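Local coordinates for protein sugar kinase, pfkB family (Thermotoga maritima, PDB 2AJR) that probably transfers phosphate from ATP to a fructose phosphate, as a magnesium-binding member of the PfkB (ribokinase-like) carbohydrate kinase family, at residues A[150-155]-A[177-182]. Numbering follows the deposited sequence.
Sequences VVISGS and VFVFVE
The ring of F180 meets the neighbouring strand at its edge: V150 O lies near the ring plane, 3.7 Å from CD1. CG2 of V151 approaches F180 obliquely, 4.2 Å from its CB. F180 and V151, paired across the strands, project from the same face of the sheet, where both touch V280 of helix 271-286, a place suited to bulky apolar groups. The other face carries V150, I152, V179 and V181, branched residues that favour extended backbone; V150, I152 and V179 pack against helix 164-174, and V181 touches P198. There V150 and V179 lie side by side, CG1 to CG2, at 3.4 Å.

The strands run parallel, 15° apart, and five backbone hydrogen bonds join them. F180 takes part through both its groups: its N reaches V150 O almost straight (2.9 Å, 178° at the hydrogen), and its O accepts I152 N. The bond from E182 N to I152 O is longer, 3.2 Å, its donor tilted from the carbonyl plane. G154 N, donating to E182 O, extends the pairing past the strand end; at phi 90° a CB would press against S153 O, so glycine fits.

E182 CB packs on S153 CB, while the extended acid chain leads OE1 to a salt bridge with K53; D273 OD1, of like charge, is also close. This right-handed beta-alpha-beta unit thus joins an apolar core to a charged strand end, where K53 probably offsets that repulsion.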
ATOM      1  N   VAL A 150      -8.822 -25.760 -17.609  1.00 35.34           N
ATOM      2  CA  VAL A 150      -7.833 -24.810 -17.100  1.00 33.52           C
ATOM      3  C   VAL A 150      -8.242 -23.364 -17.393  1.00 32.13           C
ATOM      4  O   VAL A 150      -8.844 -23.076 -18.435  1.00 30.38           O
ATOM      5  CB  VAL A 150      -6.435 -25.076 -17.724  1.00 34.04           C
ATOM      6  CG1 VAL A 150      -6.428 -24.722 -19.212  1.00 35.50           C
ATOM      7  CG2 VAL A 150      -5.351 -24.304 -16.997  1.00 34.67           C
ATOM      8  N   VAL A 151      -7.904 -22.466 -16.461  1.00 31.32           N
ATOM      9  CA  VAL A 151      -8.157 -21.039 -16.599  1.00 31.34           C
ATOM     10  C   VAL A 151      -6.848 -20.300 -16.507  1.00 32.43           C
ATOM     11  O   VAL A 151      -6.170 -20.384 -15.483  1.00 32.96           O
ATOM     12  CB  VAL A 151      -9.043 -20.501 -15.479  1.00 32.00           C
ATOM     13  CG1 VAL A 151      -9.214 -18.985 -15.631  1.00 26.12           C
ATOM     14  CG2 VAL A 151     -10.375 -21.241 -15.457  1.00 30.18           C
ATOM     15  N   ILE A 152      -6.496 -19.587 -17.575  1.00 33.28           N
ATOM     16  CA  ILE A 152      -5.264 -18.818 -17.631  1.00 34.17           C
ATOM     17  C   ILE A 152      -5.652 -17.362 -17.774  1.00 36.24           C
ATOM     18  O   ILE A 152      -6.128 -16.953 -18.825  1.00 37.03           O
ATOM     19  CB  ILE A 152      -4.400 -19.194 -18.837  1.00 34.00           C
ATOM     20  CG1 ILE A 152      -3.982 -20.660 -18.769  1.00 32.86           C
ATOM     21  CG2 ILE A 152      -3.172 -18.300 -18.875  1.00 30.87           C
ATOM     22  CD1 ILE A 152      -3.961 -21.345 -20.116  1.00 36.52           C
ATOM     23  N   SER A 153      -5.465 -16.569 -16.725  1.00 38.20           N
ATOM     24  CA  SER A 153      -5.884 -15.179 -16.802  1.00 40.31           C
ATOM     25  C   SER A 153      -4.964 -14.216 -16.070  1.00 39.84           C
ATOM     26  O   SER A 153      -4.223 -14.599 -15.164  1.00 40.70           O
ATOM     27  CB  SER A 153      -7.333 -15.030 -16.335  1.00 40.26           C
ATOM     28  OG  SER A 153      -7.462 -15.417 -14.994  1.00 51.02           O
ATOM     29  N   GLY A 154      -5.000 -12.965 -16.524  1.00 37.46           N
ATOM     30  CA  GLY A 154      -4.277 -11.886 -15.891  1.00 35.86           C
ATOM     31  C   GLY A 154      -2.887 -11.708 -16.455  1.00 35.17           C
ATOM     32  O   GLY A 154      -2.457 -12.430 -17.340  1.00 33.56           O
ATOM     33  N   SER A 155      -2.173 -10.762 -15.877  1.00 35.33           N
ATOM     34  CA  SER A 155      -0.874 -10.373 -16.367  1.00 36.13           C
ATOM     35  C   SER A 155       0.242 -11.381 -16.083  1.00 36.63           C
ATOM     36  O   SER A 155       0.099 -12.293 -15.283  1.00 35.76           O
ATOM     37  CB  SER A 155      -0.493  -9.030 -15.734  1.00 36.36           C
ATOM     38  OG  SER A 155      -0.405  -9.150 -14.310  1.00 35.83           O
ATOM     39  N   VAL A 177      -7.464 -30.848 -22.572  1.00 36.37           N
ATOM     40  CA  VAL A 177      -7.997 -30.050 -21.483  1.00 35.02           C
ATOM     41  C   VAL A 177      -8.660 -28.785 -22.043  1.00 34.69           C
ATOM     42  O   VAL A 177      -8.102 -28.070 -22.882  1.00 34.56           O
ATOM     43  CB  VAL A 177      -6.927 -29.701 -20.465  1.00 35.40           C
ATOM     44  CG1 VAL A 177      -7.508 -28.834 -19.369  1.00 35.86           C
ATOM     45  CG2 VAL A 177      -6.337 -30.981 -19.879  1.00 34.48           C
ATOM     46  N   PHE A 178      -9.873 -28.532 -21.575  1.00 33.49           N
ATOM     47  CA  PHE A 178     -10.668 -27.407 -22.034  1.00 32.75           C
ATOM     48  C   PHE A 178     -10.064 -26.131 -21.443  1.00 32.77           C
ATOM     49  O   PHE A 178      -9.701 -26.108 -20.261  1.00 31.23           O
ATOM     50  CB  PHE A 178     -12.104 -27.609 -21.558  1.00 32.76           C
ATOM     51  CG  PHE A 178     -13.095 -26.719 -22.214  1.00 31.15           C
ATOM     52  CD1 PHE A 178     -13.406 -25.490 -21.663  1.00 29.77           C
ATOM     53  CD2 PHE A 178     -13.755 -27.127 -23.350  1.00 30.85           C
ATOM     54  CE1 PHE A 178     -14.339 -24.673 -22.253  1.00 31.96           C
ATOM     55  CE2 PHE A 178     -14.688 -26.317 -23.948  1.00 32.42           C
ATOM     56  CZ  PHE A 178     -14.979 -25.086 -23.404  1.00 28.18           C
ATOM     57  N   VAL A 179      -9.938 -25.087 -22.255  1.00 31.96           N
ATOM     58  CA  VAL A 179      -9.188 -23.892 -21.858  1.00 32.98           C
ATOM     59  C   VAL A 179     -10.025 -22.625 -21.891  1.00 32.59           C
ATOM     60  O   VAL A 179     -10.620 -22.319 -22.912  1.00 31.44           O
ATOM     61  CB  VAL A 179      -7.983 -23.643 -22.806  1.00 34.46           C
ATOM     62  CG1 VAL A 179      -7.448 -22.218 -22.620  1.00 30.08           C
ATOM     63  CG2 VAL A 179      -6.890 -24.693 -22.604  1.00 29.53           C
ATOM     64  N   PHE A 180     -10.033 -21.894 -20.774  1.00 35.03           N
ATOM     65  CA  PHE A 180     -10.585 -20.521 -20.680  1.00 34.76           C
ATOM     66  C   PHE A 180      -9.423 -19.533 -20.571  1.00 34.68           C
ATOM     67  O   PHE A 180      -8.528 -19.750 -19.747  1.00 34.46           O
ATOM     68  CB  PHE A 180     -11.403 -20.340 -19.398  1.00 34.43           C
ATOM     69  CG  PHE A 180     -12.621 -21.204 -19.303  1.00 37.03           C
ATOM     70  CD1 PHE A 180     -12.512 -22.549 -18.964  1.00 36.92           C
ATOM     71  CD2 PHE A 180     -13.889 -20.663 -19.500  1.00 39.11           C
ATOM     72  CE1 PHE A 180     -13.650 -23.351 -18.848  1.00 38.85           C
ATOM     73  CE2 PHE A 180     -15.031 -21.459 -19.378  1.00 38.71           C
ATOM     74  CZ  PHE A 180     -14.908 -22.807 -19.053  1.00 33.84           C
ATOM     75  N   VAL A 181      -9.435 -18.448 -21.349  1.00 35.06           N
ATOM     76  CA  VAL A 181      -8.432 -17.393 -21.172  1.00 35.32           C
ATOM     77  C   VAL A 181      -9.062 -16.016 -21.026  1.00 36.17           C
ATOM     78  O   VAL A 181      -9.959 -15.666 -21.783  1.00 35.82           O
ATOM     79  CB  VAL A 181      -7.433 -17.351 -22.343  1.00 36.42           C
ATOM     80  CG1 VAL A 181      -6.552 -16.125 -22.224  1.00 35.03           C
ATOM     81  CG2 VAL A 181      -6.590 -18.613 -22.380  1.00 32.46           C
ATOM     82  N   GLU A 182      -8.588 -15.243 -20.048  1.00 38.86           N
ATOM     83  CA  GLU A 182      -8.890 -13.801 -19.952  1.00 40.92           C
ATOM     84  C   GLU A 182      -7.577 -13.014 -19.858  1.00 39.31           C
ATOM     85  O   GLU A 182      -6.952 -12.993 -18.811  1.00 40.99           O
ATOM     86  CB  GLU A 182      -9.816 -13.469 -18.752  1.00 38.92           C
ATOM     87  CG  GLU A 182     -10.184 -11.950 -18.648  1.00 43.49           C
ATOM     88  CD  GLU A 182     -11.027 -11.559 -17.411  1.00 47.87           C
ATOM     89  OE1 GLU A 182     -10.932 -12.220 -16.345  1.00 64.33           O
ATOM     90  OE2 GLU A 182     -11.789 -10.570 -17.516  1.00 63.71           O
TER